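Local coordinates for protein triosephosphate isomerase (Toxoplasma gondii, PDB 5UPR) that probably catalyses the interconversion of D-glyceraldehyde 3-phosphate and dihydroxyacetone phosphate in glycolysis and gluconeogenesis, working as a homodimer of TIM barrels, at residues G10-N15 with G252-I257; S38-D43 with Q62-V67; A69-T74 with A121-A126; L85-I90 with L128-S133; L194-H199 with G237-G242. One frame throughout, in Å; residues are numbered along the deposited sequence.

The five contacts come from different parts of one (beta/alpha)8 barrel; interactions 1, 3 and 4 are buried, 2 and 5 partly so. Interaction 1 is the most hydrophobic, with a helix packed on barrel strand 10-15 and no polar bond across it. Interaction 2 is linked to that strand through backbone bonds from both Gly-10 and Val-12 to Asp-43, yet adds an exposed salt bridge to the packing of one buried phenylalanine. Interactions 3 and 4, with centres about 8 Å apart, share helix 117-129, and both touch the second subunit; the first is built round an ion pair, the second is mostly apolar. Interaction 5, joined to interaction 1 through Phe-11 and Asp-241, relies on directed amide, imidazole and carboxylate hydrogen bonds.

Interaction 1. Residues G10-N15 with G252-I257; sequences GFVGGN and GDFVSI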
# COMPACT_ATOMS: atom_id res chain seq x y z
N GLY A 10 10.41 24.13 12.55
CA GLY A 10 11.12 23.38 11.51
C GLY A 10 10.62 21.95 11.41
O GLY A 10 10.11 21.39 12.42
N PHE A 11 10.69 21.38 10.20
CA PHE A 11 10.16 20.06 9.95
C PHE A 11 11.07 19.29 9.05
O PHE A 11 11.41 19.77 7.97
CB PHE A 11 8.76 20.23 9.32
CG PHE A 11 7.99 18.97 9.16
CD1 PHE A 11 8.27 18.07 8.12
CD2 PHE A 11 6.99 18.62 10.08
CE1 PHE A 11 7.52 16.91 7.96
CE2 PHE A 11 6.26 17.46 9.92
CZ PHE A 11 6.52 16.62 8.86
N VAL A 12 11.44 18.07 9.44
CA VAL A 12 12.23 17.21 8.55
C VAL A 12 11.53 15.85 8.45
O VAL A 12 11.38 15.16 9.46
CB VAL A 12 13.68 17.09 9.01
CG1 VAL A 12 14.46 16.10 8.18
CG2 VAL A 12 14.33 18.48 8.99
N GLY A 13 11.10 15.47 7.22
CA GLY A 13 10.55 14.16 6.95
C GLY A 13 11.57 13.29 6.28
O GLY A 13 12.41 13.76 5.50
N GLY A 14 11.54 12.00 6.60
CA GLY A 14 12.42 11.00 5.97
C GLY A 14 11.55 9.97 5.26
O GLY A 14 10.88 9.21 5.91
N ASN A 15 11.56 9.96 3.91
CA ASN A 15 10.77 9.05 3.14
C ASN A 15 11.73 7.90 2.73
O ASN A 15 12.52 8.06 1.80
CB ASN A 15 10.22 9.75 1.89
CG ASN A 15 9.41 8.80 0.99
OD1 ASN A 15 9.15 7.64 1.36
ND2 ASN A 15 8.99 9.29 -0.21
N GLY A 252 23.16 7.94 7.99
CA GLY A 252 23.59 8.93 8.99
C GLY A 252 23.47 10.37 8.53
O GLY A 252 23.37 11.25 9.35
N ASP A 253 23.45 10.61 7.22
CA ASP A 253 23.30 11.94 6.65
C ASP A 253 21.98 12.57 7.08
O ASP A 253 21.88 13.79 7.18
CB ASP A 253 23.45 11.90 5.12
CG ASP A 253 23.66 13.32 4.50
OD1 ASP A 253 24.49 14.07 5.04
OD2 ASP A 253 23.08 13.68 3.48
N PHE A 254 20.97 11.75 7.38
CA PHE A 254 19.68 12.23 7.84
C PHE A 254 19.82 13.08 9.07
O PHE A 254 19.16 14.10 9.18
CB PHE A 254 18.72 11.06 8.11
CG PHE A 254 17.31 11.46 8.38
CD1 PHE A 254 16.55 12.12 7.41
CD2 PHE A 254 16.69 11.08 9.57
CE1 PHE A 254 15.23 12.42 7.62
CE2 PHE A 254 15.39 11.40 9.81
CZ PHE A 254 14.63 12.07 8.84
N VAL A 255 20.68 12.65 10.00
CA VAL A 255 20.87 13.41 11.24
C VAL A 255 21.53 14.79 10.95
O VAL A 255 21.17 15.79 11.60
CB VAL A 255 21.67 12.59 12.27
CG1 VAL A 255 21.98 13.40 13.53
CG2 VAL A 255 20.92 11.34 12.66
N SER A 256 22.45 14.86 10.01
CA SER A 256 22.99 16.17 9.58
C SER A 256 21.92 17.08 9.00
O SER A 256 22.00 18.28 9.19
CB SER A 256 24.09 16.06 8.54
OG SER A 256 24.99 15.03 8.86
N ILE A 257 20.93 16.53 8.28
CA ILE A 257 19.89 17.35 7.68
C ILE A 257 18.99 17.91 8.76
O ILE A 257 18.66 19.08 8.71
CB ILE A 257 19.11 16.61 6.59
CG1 ILE A 257 20.01 16.26 5.41
CG2 ILE A 257 17.92 17.44 6.08
CD1 ILE A 257 19.50 15.14 4.49
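The flat group here is the ring of Phe-254, whose CE1-CZ side points at strand 10-15. In the plane of the ring, at its edge, lies the carbonyl oxygen of Gly-13, 3.8 Å from CE1. Two further neighbours come in obliquely, over neither face nor edge: CA of Gly-14, 3.6 Å from Phe-254 CE1, and the CG1 methyl of Val-12, 3.8 Å from the same carbon. At the root of the ring, CG is anti to the backbone N of Phe-254 (chi1 -171°). Because Gly-14 carries no side chain, the ring can settle directly against the backbone. Val-12 and Phe-254 lie alongside one another, pointing opposite ways, and CG1 of Val-12 also lies 4.3 Å from CG2 of Ile-257, one helical turn further on. Helix 253-257 runs nearly antiparallel to the strand, at 160°, as expected where the last helix of a TIM barrel packs on the first strand. Val-245 of the neighbouring strand 242-245 touches all three side chains, while Leu-32 of helix 22-34 meets Phe-254. No hydrogen bond crosses the contact, so its cohesion is that of buried apolar surfaces fitted by shape, with the Gly-13 carbonyl at the weakly positive rim of the ring.

Interaction 2. Residues S38-D43 with Q62-V67; sequences SFEQVD and QPRVQV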
# COMPACT_ATOMS: atom_id res chain seq x y z
N SER A 38 20.23 17.42 19.34
CA SER A 38 18.91 17.61 19.94
C SER A 38 17.91 17.80 18.83
O SER A 38 18.22 18.47 17.87
CB SER A 38 18.87 18.79 20.91
OG SER A 38 17.57 18.87 21.46
N PHE A 39 16.75 17.18 18.94
CA PHE A 39 15.65 17.39 18.02
C PHE A 39 14.63 18.34 18.65
O PHE A 39 13.50 18.44 18.15
CB PHE A 39 14.93 16.05 17.68
CG PHE A 39 15.80 14.96 17.07
CD1 PHE A 39 17.15 15.13 16.74
CD2 PHE A 39 15.23 13.77 16.77
CE1 PHE A 39 17.88 14.11 16.18
CE2 PHE A 39 15.95 12.71 16.24
CZ PHE A 39 17.28 12.87 15.96
N GLU A 40 14.98 19.07 19.71
CA GLU A 40 13.98 19.92 20.40
C GLU A 40 13.28 20.96 19.49
O GLU A 40 12.08 21.17 19.62
CB GLU A 40 14.57 20.60 21.63
CG GLU A 40 14.78 19.68 22.82
CD GLU A 40 13.51 19.36 23.58
OE1 GLU A 40 13.51 19.60 24.81
OE2 GLU A 40 12.50 18.87 22.99
N GLN A 41 14.02 21.57 18.58
CA GLN A 41 13.49 22.64 17.76
C GLN A 41 12.83 22.21 16.42
O GLN A 41 12.41 23.05 15.64
CB GLN A 41 14.63 23.61 17.43
CG GLN A 41 15.47 24.10 18.58
CD GLN A 41 16.15 25.41 18.19
OE1 GLN A 41 15.48 26.43 18.11
NE2 GLN A 41 17.47 25.37 17.88
N VAL A 42 12.76 20.90 16.16
CA VAL A 42 12.40 20.34 14.87
C VAL A 42 11.41 19.19 15.07
O VAL A 42 11.64 18.29 15.89
CB VAL A 42 13.68 19.84 14.18
CG1 VAL A 42 13.35 19.20 12.85
CG2 VAL A 42 14.69 20.98 13.98
N ASP A 43 10.31 19.22 14.33
CA ASP A 43 9.44 18.03 14.19
C ASP A 43 10.14 17.10 13.19
O ASP A 43 10.45 17.48 12.05
CB ASP A 43 8.09 18.46 13.61
CG ASP A 43 7.30 19.35 14.55
OD1 ASP A 43 7.46 19.20 15.77
OD2 ASP A 43 6.56 20.24 14.09
N GLN A 62 12.31 8.35 21.12
CA GLN A 62 12.45 9.79 20.98
C GLN A 62 10.99 10.18 20.76
O GLN A 62 10.45 9.76 19.75
CB GLN A 62 13.30 10.08 19.76
CG GLN A 62 14.75 9.83 20.06
CD GLN A 62 15.58 11.07 20.12
OE1 GLN A 62 15.08 12.19 20.19
NE2 GLN A 62 16.90 10.87 20.02
N PRO A 63 10.33 10.85 21.75
CA PRO A 63 8.96 11.35 21.49
C PRO A 63 8.92 12.32 20.31
O PRO A 63 7.94 12.34 19.53
CB PRO A 63 8.56 12.06 22.78
CG PRO A 63 9.65 11.77 23.81
CD PRO A 63 10.68 10.87 23.19
N ARG A 64 9.99 13.09 20.16
CA ARG A 64 10.09 14.05 19.08
C ARG A 64 10.13 13.47 17.68
O ARG A 64 9.96 14.25 16.74
CB ARG A 64 11.32 14.97 19.25
CG ARG A 64 11.35 15.82 20.50
CD ARG A 64 10.26 16.88 20.48
NE ARG A 64 10.39 17.83 21.59
CZ ARG A 64 9.44 18.67 22.02
NH1 ARG A 64 8.23 18.73 21.44
NH2 ARG A 64 9.67 19.47 23.03
N VAL A 65 10.41 12.17 17.53
CA VAL A 65 10.27 11.50 16.21
C VAL A 65 8.93 10.77 16.12
O VAL A 65 8.59 10.00 16.99
CB VAL A 65 11.41 10.51 15.90
CG1 VAL A 65 11.25 9.95 14.50
CG2 VAL A 65 12.77 11.22 16.06
N GLN A 66 8.18 11.06 15.08
CA GLN A 66 6.89 10.45 14.84
C GLN A 66 6.98 9.61 13.58
O GLN A 66 7.86 9.79 12.76
CB GLN A 66 5.85 11.54 14.71
CG GLN A 66 5.61 12.36 15.98
CD GLN A 66 4.38 13.18 15.88
OE1 GLN A 66 4.33 14.13 15.15
NE2 GLN A 66 3.33 12.77 16.58
N VAL A 67 6.02 8.70 13.43
CA VAL A 67 6.02 7.78 12.27
C VAL A 67 4.93 8.17 11.29
O VAL A 67 3.91 8.76 11.66
CB VAL A 67 5.92 6.31 12.66
CG1 VAL A 67 6.96 5.99 13.71
CG2 VAL A 67 4.55 6.01 13.27
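Apolar contact comes first, between Phe-39 and Val-65. The CG2 methyl of Val-65 lies in the plane of the Phe-39 ring, at the edge formed by CD2 and CE2, and comes within 3.5 Å of CE2. Phe-39 CG is set anti to the carbonyl carbon, beside the backbone N (chi1 -58°). Closer to the backbone, Phe-39 CB packs on Arg-64 CB at 4.1 Å. A polar neighbour approaches the ring obliquely: OE1 of Gln-62 stands 3.8 Å from Phe-39 CD2, with amide and ring planes only 19° apart.

The electrostatic part is a salt bridge between Glu-40 and Arg-64. The guanidinium approaches side-on and brings both NE and NH2 to a single oxygen, Glu-40 OE2, at 2.7 Å from NE and 2.9 Å from NH2. That oxygen lies in the guanidinium plane, but the carboxylate is turned by 50° against it, which differs from a flat, two-oxygen pairing. Glu-40 O sits over one face of the same guanidinium, and is itself bonded to Arg-9.

Backbone turns present these groups. Type I turns run from Phe-39 to Val-42 and from Gln-62 to Val-65, and Ser-38 OG accepts from Glu-40 N in an ST turn, 3.1 Å away.

The two turns lead into strands 42-47 and 65-69, neighbours in the barrel sheet that helix 53-59 connects in a beta-alpha-beta unit. Val-44 touches both Phe-39 and Val-65 from the first of these strands, while Leu-60 closes on Val-65 just beyond the helix.

Interaction 3. Residues A69-T74 with A121-A126; sequences AQDSST and AKKVRA. With SO4 (sulfate ion), chain F.
Lys-123 and Asp-71 meet at about a right angle, the ammonium of the one placed on the carboxylate of the other. Beyond CG the lysine is extended, and its aliphatic stem runs past the backbone of 72-74: Ser-72 O is 3.1 Å from Lys-123 CD, and Thr-74 CG2 packs 3.7 Å from Lys-123 CG. NZ then donates to the syn lone pair of Asp-71 OD1, 2.7 Å away. Asp-71 CG is anti to the backbone N (chi1 -174°), which carries the carboxylate carbon toward the lysine end. Each charge has a second partner, Glu-115 for Lys-123 NZ and Arg-105 for Asp-71 OD2, so the pair belongs to a larger charged network that probably stabilises both ionised forms.

Residues 70-74 begin the loop that follows strand 65-69, the third of the TIM barrel; in triosephosphate isomerases this loop docks with the second subunit. Here Gln-70 OE1 accepts from Gly-83 N of that subunit, and Thr-74 packs on its Phe-109.

Lys-122 flanks Thr-74 on the exposed side of helix 117-129, its CD 4.0 Å from Thr-74 CB. Deeper in, a water accepts from Ser-72 OG and donates to the carbonyl oxygens of Ser-73 and Lys-123, joining loop to helix. Ser-73 OG is engaged instead with Glu-84.

Arg-125 points elsewhere, its NE bonded to Asn-129 OD1 and its NH1 to Ala-164 O. At the guanidinium edge lies a sulfate ion, probably from the crystallisation liquor: NH1 donates to sulfate O1 at 2.7 Å, and NH2 reaches O2 at 3.1 Å.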
# COMPACT_ATOMS: atom_id res chain seq x y z
N ALA A 69 2.88 6.71 7.40
CA ALA A 69 2.78 5.82 6.27
C ALA A 69 3.12 6.60 5.01
O ALA A 69 2.94 7.82 4.96
CB ALA A 69 1.34 5.23 6.18
N GLN A 70 3.54 5.89 3.95
CA GLN A 70 3.92 6.48 2.65
C GLN A 70 2.74 6.74 1.69
O GLN A 70 2.99 7.27 0.57
CB GLN A 70 4.95 5.56 1.95
CG GLN A 70 6.31 5.50 2.65
CD GLN A 70 7.30 4.53 1.97
OE1 GLN A 70 7.11 4.16 0.77
NE2 GLN A 70 8.36 4.14 2.71
N ASP A 71 1.51 6.36 2.09
CA ASP A 71 0.31 6.53 1.26
C ASP A 71 -0.84 6.22 2.19
O ASP A 71 -0.64 5.68 3.29
CB ASP A 71 0.30 5.53 0.10
CG ASP A 71 -0.84 5.73 -0.92
OD1 ASP A 71 -1.40 6.84 -1.09
OD2 ASP A 71 -1.22 4.69 -1.53
N SER A 72 -2.04 6.62 1.75
CA SER A 72 -3.27 6.38 2.50
C SER A 72 -4.43 6.29 1.49
O SER A 72 -4.40 7.02 0.51
CB SER A 72 -3.42 7.62 3.39
OG SER A 72 -4.39 7.38 4.27
N SER A 73 -5.39 5.38 1.68
CA SER A 73 -6.38 5.10 0.65
C SER A 73 -7.39 6.27 0.42
O SER A 73 -7.69 7.09 1.32
CB SER A 73 -7.13 3.84 1.04
OG SER A 73 -7.98 3.42 -0.01
N THR A 74 -7.91 6.34 -0.82
CA THR A 74 -9.10 7.09 -1.11
C THR A 74 -10.30 6.61 -0.28
O THR A 74 -11.25 7.34 -0.10
CB THR A 74 -9.53 7.00 -2.59
OG1 THR A 74 -9.67 5.63 -2.98
CG2 THR A 74 -8.55 7.63 -3.45
N ALA A 121 -6.33 14.67 -3.90
CA ALA A 121 -7.18 15.51 -3.07
C ALA A 121 -8.17 14.67 -2.24
O ALA A 121 -8.41 14.96 -1.04
CB ALA A 121 -7.92 16.48 -3.96
N LYS A 122 -8.78 13.66 -2.89
CA LYS A 122 -9.68 12.77 -2.17
C LYS A 122 -8.97 12.03 -1.03
O LYS A 122 -9.53 11.90 0.07
CB LYS A 122 -10.30 11.76 -3.12
CG LYS A 122 -11.30 10.80 -2.53
CD LYS A 122 -12.00 9.99 -3.62
CE LYS A 122 -13.03 9.08 -2.98
NZ LYS A 122 -14.35 9.71 -2.72
N LYS A 123 -7.72 11.58 -1.27
CA LYS A 123 -6.96 10.96 -0.19
C LYS A 123 -6.72 11.96 0.96
O LYS A 123 -6.82 11.57 2.13
CB LYS A 123 -5.64 10.40 -0.68
CG LYS A 123 -5.72 9.24 -1.62
CD LYS A 123 -4.38 8.72 -2.14
CE LYS A 123 -4.60 7.42 -2.83
NZ LYS A 123 -3.45 6.53 -2.85
N VAL A 124 -6.38 13.20 0.62
CA VAL A 124 -6.08 14.22 1.64
C VAL A 124 -7.32 14.45 2.53
O VAL A 124 -7.23 14.42 3.78
CB VAL A 124 -5.57 15.55 1.06
CG1 VAL A 124 -5.38 16.59 2.17
CG2 VAL A 124 -4.24 15.37 0.32
N ARG A 125 -8.45 14.68 1.89
CA ARG A 125 -9.70 14.91 2.62
C ARG A 125 -10.04 13.74 3.57
O ARG A 125 -10.45 13.97 4.71
CB ARG A 125 -10.88 15.08 1.65
CG ARG A 125 -12.25 15.22 2.26
CD ARG A 125 -12.23 16.41 3.24
NE ARG A 125 -13.48 16.62 4.00
CZ ARG A 125 -14.50 17.42 3.70
NH1 ARG A 125 -14.48 18.24 2.64
NH2 ARG A 125 -15.58 17.36 4.45
N ALA A 126 -9.91 12.52 3.08
CA ALA A 126 -10.20 11.33 3.86
C ALA A 126 -9.28 11.22 5.08
O ALA A 126 -9.72 10.91 6.20
CB ALA A 126 -10.08 10.10 3.01
S SO4 F . -17.48 19.81 2.28
O1 SO4 F . -16.27 20.28 2.99
O2 SO4 F . -18.05 18.68 3.04
O3 SO4 F . -18.44 20.95 2.31
O4 SO4 F . -17.19 19.44 0.88
O HOH W 1 -6.48 8.92 3.00

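Interaction 4. Residues L85-I90 with L128-S133; sequences LSPKMI and LNEGLS
Pro-87 and Leu-132 form the tightest apolar touch of this contact, Pro-87 CB lying 3.7 Å from Leu-132 CD1. Leucine CG is anti to its own carbonyl carbon (chi1 -64°). Of the two methyls beyond it, CD1 packs chiefly on the proline and CD2 on Ile-90 CG2, at 4.1 Å. Ile-90 and Leu-132 cross at about a right angle, and both also touch Val-98 of strand 97-100.

Glu-130 starts the same way but bends at chi2 (-69°), which swings CD back over the start of helix 87-92, 3.7 Å from Lys-88 CB. OE1 rests alongside the aliphatic stem of the lysine, 3.5 Å from Lys-88 CG. The opposite charges do not pair, however. Lys-88 is extended as far as CE and then turns at chi4 (85°), leaving NZ 4.6 Å from Glu-130 OE1, so any attraction is probably modest. The other carboxylate oxygen, OE2, is hydrogen-bonded to Gln-76 NE2.

Capping residues define both backbones. Ser-86 is the N-cap of helix 87-92, and its OG accepts from Met-89 N (a selenomethionine) at 3.3 Å. Ser-86, Met-89 and Ile-90 also pack on the second subunit. Glu-130 is the first residue after helix 117-129 to leave helical angles, followed by Gly-131 with positive phi. Gly-131 N bonds to Leu-128 O and Leu-132 N to Ala-127 O, the signature of a Schellman motif, here ending a TIM-barrel helix just ahead of its next strand, 133-138.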
# COMPACT_ATOMS: atom_id res chain seq x y z
N LEU A 85 -4.66 0.43 2.83
CA LEU A 85 -4.66 0.89 4.20
C LEU A 85 -5.45 2.23 4.22
O LEU A 85 -5.01 3.29 3.70
CB LEU A 85 -3.21 1.16 4.67
CG LEU A 85 -2.27 -0.05 4.46
CD1 LEU A 85 -0.87 0.30 5.06
CD2 LEU A 85 -2.71 -1.36 5.16
N SER A 86 -6.61 2.20 4.87
CA SER A 86 -7.44 3.39 5.03
C SER A 86 -6.90 4.34 6.11
O SER A 86 -6.17 3.93 7.05
CB SER A 86 -8.87 2.99 5.36
OG SER A 86 -8.94 2.33 6.62
N PRO A 87 -7.27 5.64 6.00
CA PRO A 87 -6.79 6.56 7.03
C PRO A 87 -7.34 6.21 8.41
O PRO A 87 -6.67 6.45 9.42
CB PRO A 87 -7.28 7.92 6.54
CG PRO A 87 -8.33 7.63 5.48
CD PRO A 87 -7.89 6.34 4.85
N LYS A 88 -8.53 5.65 8.46
CA LYS A 88 -9.11 5.27 9.77
C LYS A 88 -8.25 4.18 10.38
O LYS A 88 -7.96 4.23 11.58
CB LYS A 88 -10.54 4.82 9.57
CG LYS A 88 -11.29 4.46 10.84
CD LYS A 88 -12.75 4.15 10.45
CE LYS A 88 -13.47 3.40 11.49
NZ LYS A 88 -14.03 4.32 12.47
N MSE A 89 -7.85 3.18 9.58
CA MSE A 89 -6.97 2.10 10.08
C MSE A 89 -5.66 2.65 10.60
O MSE A 89 -5.15 2.23 11.68
CB MSE A 89 -6.73 1.11 8.93
CG MSE A 89 -5.86 -0.04 9.38
SE MSE A 89 -5.41 -1.21 7.90
CE MSE A 89 -7.11 -2.18 7.77
N ILE A 90 -5.07 3.56 9.79
CA ILE A 90 -3.75 4.11 10.08
C ILE A 90 -3.85 4.88 11.42
O ILE A 90 -3.07 4.69 12.32
CB ILE A 90 -3.26 4.98 8.90
CG1 ILE A 90 -2.88 4.07 7.71
CG2 ILE A 90 -2.04 5.82 9.27
CD1 ILE A 90 -2.80 4.82 6.39
N LEU A 128 -7.53 13.75 6.57
CA LEU A 128 -7.85 14.81 7.54
C LEU A 128 -9.14 14.55 8.28
O LEU A 128 -9.21 14.79 9.50
CB LEU A 128 -7.91 16.16 6.81
CG LEU A 128 -6.68 16.71 6.14
CD1 LEU A 128 -7.05 17.97 5.35
CD2 LEU A 128 -5.57 16.91 7.18
N ASN A 129 -10.17 14.06 7.59
CA ASN A 129 -11.43 13.64 8.25
C ASN A 129 -11.18 12.64 9.38
O ASN A 129 -11.90 12.63 10.31
CB ASN A 129 -12.43 12.97 7.31
CG ASN A 129 -13.11 13.93 6.34
OD1 ASN A 129 -13.05 15.19 6.46
ND2 ASN A 129 -13.80 13.32 5.34
N GLU A 130 -10.18 11.76 9.26
CA GLU A 130 -9.90 10.78 10.32
C GLU A 130 -8.84 11.25 11.32
O GLU A 130 -8.31 10.42 12.05
CB GLU A 130 -9.48 9.46 9.69
CG GLU A 130 -10.58 8.80 8.89
CD GLU A 130 -11.74 8.27 9.71
OE1 GLU A 130 -11.57 7.92 10.92
OE2 GLU A 130 -12.82 8.17 9.11
N GLY A 131 -8.54 12.54 11.37
CA GLY A 131 -7.58 13.05 12.36
C GLY A 131 -6.08 12.86 12.06
O GLY A 131 -5.28 13.14 12.92
N LEU A 132 -5.71 12.49 10.82
CA LEU A 132 -4.30 12.41 10.49
C LEU A 132 -3.73 13.76 10.12
O LEU A 132 -4.48 14.66 9.73
CB LEU A 132 -4.04 11.45 9.29
CG LEU A 132 -4.40 9.96 9.58
CD1 LEU A 132 -4.31 9.19 8.29
CD2 LEU A 132 -3.45 9.37 10.65
N SER A 133 -2.41 13.92 10.31
CA SER A 133 -1.65 14.97 9.63
C SER A 133 -1.04 14.45 8.33
O SER A 133 -0.73 13.29 8.20
CB SER A 133 -0.56 15.50 10.57
OG SER A 133 -1.16 16.16 11.66

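Interaction 5. Residues L194-H199 with G237-G242; sequences LAQETH and GEDVDG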
# COMPACT_ATOMS: atom_id res chain seq x y z
N LEU A 194 16.04 29.51 -5.99
CA LEU A 194 14.84 28.89 -6.62
C LEU A 194 13.88 28.29 -5.60
O LEU A 194 12.66 28.49 -5.70
CB LEU A 194 15.25 27.83 -7.67
CG LEU A 194 14.14 27.18 -8.45
CD1 LEU A 194 14.61 26.67 -9.83
CD2 LEU A 194 13.45 26.04 -7.69
N ALA A 195 14.41 27.65 -4.60
CA ALA A 195 13.58 27.07 -3.53
C ALA A 195 12.85 28.18 -2.80
O ALA A 195 11.64 28.11 -2.66
CB ALA A 195 14.37 26.21 -2.56
N GLN A 196 13.56 29.21 -2.36
CA GLN A 196 12.93 30.28 -1.63
C GLN A 196 11.85 30.98 -2.45
O GLN A 196 10.76 31.21 -1.94
CB GLN A 196 13.98 31.32 -1.17
CG GLN A 196 13.40 32.65 -0.69
CD GLN A 196 12.44 32.52 0.48
OE1 GLN A 196 12.52 31.58 1.29
NE2 GLN A 196 11.52 33.51 0.58
N GLU A 197 12.15 31.27 -3.73
CA GLU A 197 11.18 31.91 -4.63
C GLU A 197 9.87 31.08 -4.75
O GLU A 197 8.74 31.60 -4.64
CB GLU A 197 11.78 32.11 -6.02
CG GLU A 197 10.93 33.06 -6.87
CD GLU A 197 11.30 33.17 -8.35
OE1 GLU A 197 11.41 32.18 -9.09
OE2 GLU A 197 11.48 34.29 -8.80
N THR A 198 10.04 29.79 -5.00
CA THR A 198 8.89 28.94 -5.25
C THR A 198 8.11 28.71 -3.96
O THR A 198 6.88 28.64 -3.99
CB THR A 198 9.28 27.58 -5.83
OG1 THR A 198 10.12 27.76 -6.95
CG2 THR A 198 8.05 26.81 -6.28
N HIS A 199 8.81 28.56 -2.84
CA HIS A 199 8.13 28.39 -1.58
C HIS A 199 7.29 29.65 -1.24
O HIS A 199 6.19 29.54 -0.72
CB HIS A 199 9.05 28.12 -0.44
CG HIS A 199 9.56 26.71 -0.36
ND1 HIS A 199 9.66 26.05 0.84
CD2 HIS A 199 10.03 25.86 -1.30
CE1 HIS A 199 10.14 24.83 0.63
NE2 HIS A 199 10.41 24.70 -0.65
N GLY A 237 16.45 30.33 3.36
CA GLY A 237 15.23 30.94 2.92
C GLY A 237 14.19 31.05 4.01
O GLY A 237 13.85 30.10 4.70
N GLU A 238 13.64 32.24 4.15
CA GLU A 238 12.61 32.54 5.12
C GLU A 238 11.31 31.68 4.93
O GLU A 238 10.61 31.45 5.88
CB GLU A 238 12.32 34.05 4.95
CG GLU A 238 11.11 34.62 5.51
CD GLU A 238 11.14 36.18 5.30
OE1 GLU A 238 12.24 36.80 5.11
OE2 GLU A 238 10.08 36.78 5.37
N ASP A 239 11.03 31.24 3.72
CA ASP A 239 9.84 30.41 3.41
C ASP A 239 10.16 28.90 3.26
O ASP A 239 9.25 28.11 2.92
CB ASP A 239 9.18 30.96 2.17
CG ASP A 239 8.60 32.36 2.45
OD1 ASP A 239 7.57 32.45 3.14
OD2 ASP A 239 9.17 33.39 2.08
N VAL A 240 11.41 28.52 3.52
CA VAL A 240 11.84 27.12 3.51
C VAL A 240 11.85 26.65 4.95
O VAL A 240 12.68 27.09 5.73
CB VAL A 240 13.23 26.95 2.90
CG1 VAL A 240 13.72 25.46 2.97
CG2 VAL A 240 13.17 27.36 1.43
N ASP A 241 10.85 25.85 5.33
CA ASP A 241 10.61 25.48 6.75
C ASP A 241 11.24 24.13 7.14
O ASP A 241 11.08 23.66 8.25
CB ASP A 241 9.12 25.44 7.04
CG ASP A 241 8.45 26.78 6.77
OD1 ASP A 241 9.02 27.79 7.12
OD2 ASP A 241 7.35 26.84 6.19
N GLY A 242 11.93 23.52 6.20
CA GLY A 242 12.59 22.23 6.41
C GLY A 242 12.66 21.41 5.16
O GLY A 242 12.66 21.94 4.06
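His-199 lies under the CG2 methyl of Val-240, which covers one face of the imidazole in a CH-pi contact, 4.0 Å from the ring centroid and 17° off the normal. At the ring's edge, and in its plane, ND1 donates to Asp-239 O at 3.0 Å, although it stands above the plane of that carbonyl. One turn earlier on helix 192-209, Gln-196 presents both ends of its amide. OE1 accepts from Asp-239 N at 2.9 Å, with the donor on an in-plane lone pair, and NE2 donates at 2.8 Å to the anti lone pair of Asp-239 OD2. The bend at chi2 (59°) turns CD toward the loop. Gly-237 CA sits 3.2 Å from Gln-196 OE1, an approach eased by the lack of a side chain. The type I turn 237-240 is thus fixed to the helix just ahead of barrel strand 242-245. Tyr-222 of strand 220-222 packs on Ala-195 and His-199. Asp-239 OD1 forms salt bridges with Arg-200 and Arg-203, which probably favour the ionised carboxylate. Taken together, the bonds occupy the backbone N, the carbonyl O and both side-chain oxygens of Asp-239, and the donation from ND1 implies a proton on that imidazole nitrogen.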